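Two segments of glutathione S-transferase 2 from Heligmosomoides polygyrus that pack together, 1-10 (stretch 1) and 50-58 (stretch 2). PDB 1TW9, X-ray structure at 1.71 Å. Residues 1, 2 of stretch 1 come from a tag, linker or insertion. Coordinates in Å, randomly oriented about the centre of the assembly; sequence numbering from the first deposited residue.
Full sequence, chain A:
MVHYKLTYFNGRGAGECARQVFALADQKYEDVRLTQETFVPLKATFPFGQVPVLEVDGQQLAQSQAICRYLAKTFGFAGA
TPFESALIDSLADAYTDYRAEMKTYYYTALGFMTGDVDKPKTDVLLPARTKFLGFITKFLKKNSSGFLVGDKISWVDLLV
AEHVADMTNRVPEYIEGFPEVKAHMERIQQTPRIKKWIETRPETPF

Stretch 1 (1-10) MVHYKLTYFN
Stretch 2 (50-58) QVPVLEVDG

The apolar centre of the contact lies on the sheet face that carries Tyr-4, Leu-6, Leu-54 and Val-56. Tyr-4 (chi1 m, -64°; chi2 -81°) sets CE1 4.0 Å from Val-56 CG1, while Leu-54 CD1 approaches the edge of the ring, 4.3 Å from Tyr-4 CD1. Leu-6 (t, p) sends CD1 to 4.3 Å from Pro-52 CB; Leu-54 is likewise t, p, and Val-56 is t.

Val-51 (chi1 90°), which points toward stretch 1, extends this apolar packing beyond the strand. Its CG1 lies 3.6 Å from Phe-9 CE2 and over one face of that ring, 26° off the normal, a CH-pi contact permitted by Phe-9 chi1 m and chi2 -63°. The same CG1 is 3.4 Å from Tyr-8 CD1, and Pro-52 CD is 3.6 Å from Tyr-8 CD1; Tyr-8 has chi1 t and chi2 59°. Pro-52 follows a cis peptide bond, with phi/psi -85/156 and a C-gamma endo ring.

The backbones are extended: phi/psi is -117/132 at Tyr-4, -130/128 at Lys-5, -113/125 at Leu-6 and -114/129 at Thr-7, and in the partner strand -135/136 at Val-53, -100/140 at Leu-54, -109/133 at Glu-55 and -115/110 at Val-56. The strand axes approach to 4.7 Å at 165°, hence antiparallel. Tyr-4 pairs with Val-56 (CA-CA 4.9 Å) and Leu-6 with Leu-54 (4.5 Å) as non-hydrogen-bonded pairs; Lys-5 with Glu-55 (5.0 Å) and Thr-7 with Val-53 (5.3 Å) are hydrogen-bonded pairs. Lys-5 N donates to Glu-55 O at 3.0 Å and Glu-55 N to Lys-5 O at 2.8 Å; Thr-7 N donates to Val-53 O at 2.9 Å and Val-53 N to Thr-7 O at 3.0 Å. N-H...O angles of 155° to 165° support all four. Between them, Leu-54 CA sits 3.3 Å from Lys-5 O, a CA-H...O contact.

The other face carries Lys-5, Thr-7, Val-53 and Glu-55. Water 1 lies 2.8 Å from Thr-7 OG1 (chi1 m) and donates to Val-53 O at 2.9 Å, bridging the strands. Lys-5 (t, t, p, t) runs alongside Glu-55 (m, t, chi3 4°), with Lys-5 CE 3.6 Å from Glu-55 CD. Lys-5 NZ and Glu-55 OE1 are 4.0 Å apart, so their opposite charges attract without forming a salt bridge.

At the polar edge, Asp-57 turns to phi/psi 54/36. Its N donates to His-3 O at 2.8 Å, and with chi1 m its OD1 accepts from His-3 N at 2.9 Å (174°), standing in for a backbone carbonyl. Tag residue Val-2 adds CG1 4.0 Å from Val-56 CG1.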

# COMPACT_ATOMS: atom_id res chain seq x y z
N MET A 1 5.05 -4.03 29.49
CA MET A 1 4.98 -4.68 28.14
C MET A 1 4.31 -3.82 27.10
O MET A 1 3.36 -3.08 27.39
CB MET A 1 4.23 -6.01 28.22
CG MET A 1 4.63 -6.92 29.41
SD MET A 1 5.76 -8.15 28.74
CE MET A 1 6.40 -8.89 30.22
N VAL A 2 4.78 -3.95 25.85
CA VAL A 2 4.17 -3.23 24.72
C VAL A 2 2.67 -3.52 24.67
O VAL A 2 2.26 -4.68 24.80
CB VAL A 2 4.72 -3.66 23.36
CG1 VAL A 2 4.14 -2.73 22.27
CG2 VAL A 2 6.17 -3.59 23.29
N HIS A 3 1.88 -2.49 24.51
CA HIS A 3 0.45 -2.65 24.51
C HIS A 3 -0.09 -2.37 23.10
O HIS A 3 0.22 -1.35 22.48
CB HIS A 3 -0.14 -1.69 25.46
CG HIS A 3 -1.62 -1.67 25.38
ND1 HIS A 3 -2.41 -2.65 25.93
CD2 HIS A 3 -2.46 -0.86 24.70
CE1 HIS A 3 -3.68 -2.41 25.65
NE2 HIS A 3 -3.73 -1.32 24.90
N TYR A 4 -0.84 -3.32 22.57
CA TYR A 4 -1.45 -3.21 21.24
C TYR A 4 -2.96 -3.21 21.36
O TYR A 4 -3.54 -4.03 22.10
CB TYR A 4 -1.08 -4.40 20.34
CG TYR A 4 0.38 -4.49 20.03
CD1 TYR A 4 0.92 -3.70 19.03
CD2 TYR A 4 1.18 -5.35 20.67
CE1 TYR A 4 2.28 -3.71 18.72
CE2 TYR A 4 2.55 -5.41 20.39
CZ TYR A 4 3.09 -4.59 19.40
OH TYR A 4 4.44 -4.66 19.07
N LYS A 5 -3.61 -2.28 20.68
CA LYS A 5 -5.03 -2.26 20.62
C LYS A 5 -5.39 -2.13 19.17
O LYS A 5 -4.90 -1.23 18.48
CB LYS A 5 -5.60 -1.07 21.39
CG LYS A 5 -7.12 -0.93 21.24
CD LYS A 5 -7.76 0.13 22.10
CE LYS A 5 -7.54 1.54 21.75
NZ LYS A 5 -8.39 2.39 22.76
N LEU A 6 -6.24 -3.01 18.69
CA LEU A 6 -6.72 -2.93 17.29
C LEU A 6 -8.24 -2.58 17.36
O LEU A 6 -9.00 -3.27 18.04
CB LEU A 6 -6.58 -4.26 16.62
CG LEU A 6 -6.94 -4.23 15.10
CD1 LEU A 6 -6.04 -3.38 14.23
CD2 LEU A 6 -7.06 -5.70 14.56
N THR A 7 -8.64 -1.50 16.68
CA THR A 7 -10.05 -1.07 16.67
C THR A 7 -10.56 -1.26 15.21
O THR A 7 -9.94 -0.77 14.23
CB THR A 7 -10.16 0.38 17.14
OG1 THR A 7 -9.76 0.48 18.53
CG2 THR A 7 -11.61 0.79 17.10
N TYR A 8 -11.69 -1.94 15.10
CA TYR A 8 -12.31 -2.23 13.82
C TYR A 8 -13.78 -2.54 14.09
O TYR A 8 -14.23 -2.44 15.20
CB TYR A 8 -11.57 -3.35 13.08
CG TYR A 8 -12.05 -3.55 11.67
CD1 TYR A 8 -12.01 -2.52 10.75
CD2 TYR A 8 -12.59 -4.76 11.26
CE1 TYR A 8 -12.48 -2.71 9.47
CE2 TYR A 8 -13.07 -4.94 10.03
CZ TYR A 8 -12.99 -3.88 9.10
OH TYR A 8 -13.47 -4.04 7.81
N PHE A 9 -14.53 -2.88 13.06
CA PHE A 9 -15.86 -3.37 13.20
C PHE A 9 -15.88 -4.84 13.61
O PHE A 9 -14.81 -5.50 13.66
CB PHE A 9 -16.60 -3.17 11.89
CG PHE A 9 -16.79 -1.72 11.57
CD1 PHE A 9 -17.55 -0.92 12.41
CD2 PHE A 9 -16.24 -1.16 10.45
CE1 PHE A 9 -17.73 0.41 12.14
CE2 PHE A 9 -16.46 0.19 10.17
CZ PHE A 9 -17.19 0.95 11.04
N ASN A 10 -17.06 -5.32 13.97
CA ASN A 10 -17.21 -6.74 14.31
C ASN A 10 -17.31 -7.56 13.05
O ASN A 10 -18.36 -8.02 12.66
CB ASN A 10 -18.40 -7.06 15.23
CG ASN A 10 -18.41 -8.49 15.69
OD1 ASN A 10 -17.39 -9.15 15.64
ND2 ASN A 10 -19.57 -8.98 16.13
N GLN A 50 -11.57 6.62 9.80
CA GLN A 50 -11.92 5.24 9.49
C GLN A 50 -11.21 4.26 10.40
O GLN A 50 -10.25 4.62 11.11
CB GLN A 50 -11.53 4.87 8.10
CG GLN A 50 -12.07 5.73 7.04
CD GLN A 50 -11.21 5.53 5.83
OE1 GLN A 50 -10.06 5.99 5.79
NE2 GLN A 50 -11.70 4.80 4.89
N VAL A 51 -11.66 3.03 10.29
CA VAL A 51 -11.05 1.91 10.99
C VAL A 51 -10.66 0.89 9.90
O VAL A 51 -11.19 0.94 8.77
CB VAL A 51 -12.13 1.58 12.05
CG1 VAL A 51 -13.19 0.57 11.65
CG2 VAL A 51 -11.78 1.87 13.50
N PRO A 52 -9.64 0.08 10.12
CA PRO A 52 -9.05 -0.20 11.41
C PRO A 52 -8.01 0.83 11.80
O PRO A 52 -7.47 1.53 10.94
CB PRO A 52 -8.28 -1.49 11.12
CG PRO A 52 -7.93 -1.38 9.71
CD PRO A 52 -9.19 -0.89 9.11
N VAL A 53 -7.79 0.93 13.10
CA VAL A 53 -6.71 1.72 13.62
C VAL A 53 -6.05 0.89 14.68
O VAL A 53 -6.74 0.37 15.59
CB VAL A 53 -7.25 3.04 14.24
CG1 VAL A 53 -6.17 3.82 14.99
CG2 VAL A 53 -7.83 3.92 13.18
N LEU A 54 -4.72 0.88 14.65
CA LEU A 54 -3.92 0.23 15.68
C LEU A 54 -3.43 1.29 16.63
O LEU A 54 -3.04 2.34 16.17
CB LEU A 54 -2.70 -0.43 15.01
CG LEU A 54 -1.68 -1.12 15.93
CD1 LEU A 54 -2.30 -2.38 16.54
CD2 LEU A 54 -0.43 -1.34 15.16
N GLU A 55 -3.42 1.04 17.92
CA GLU A 55 -2.62 1.80 18.85
C GLU A 55 -1.47 0.95 19.36
O GLU A 55 -1.69 -0.18 19.81
CB GLU A 55 -3.44 2.27 20.03
CG GLU A 55 -4.50 3.27 19.61
CD GLU A 55 -5.14 3.99 20.77
OE1 GLU A 55 -4.73 3.78 21.94
OE2 GLU A 55 -6.06 4.79 20.50
N VAL A 56 -0.27 1.53 19.35
CA VAL A 56 0.91 0.92 19.92
C VAL A 56 1.33 1.79 21.08
O VAL A 56 1.72 2.93 20.90
CB VAL A 56 2.08 0.86 18.94
CG1 VAL A 56 3.21 0.10 19.62
CG2 VAL A 56 1.69 0.15 17.71
N ASP A 57 1.16 1.30 22.32
CA ASP A 57 1.50 2.15 23.44
C ASP A 57 0.79 3.52 23.37
O ASP A 57 1.36 4.55 23.72
CB ASP A 57 3.03 2.34 23.51
CG ASP A 57 3.75 1.11 24.00
OD1 ASP A 57 3.05 0.11 24.34
OD2 ASP A 57 5.02 1.08 24.17
N GLY A 58 -0.45 3.51 22.87
CA GLY A 58 -1.34 4.65 22.80
C GLY A 58 -1.20 5.54 21.57
O GLY A 58 -1.91 6.54 21.49
O HOH W 1 -7.22 1.50 18.18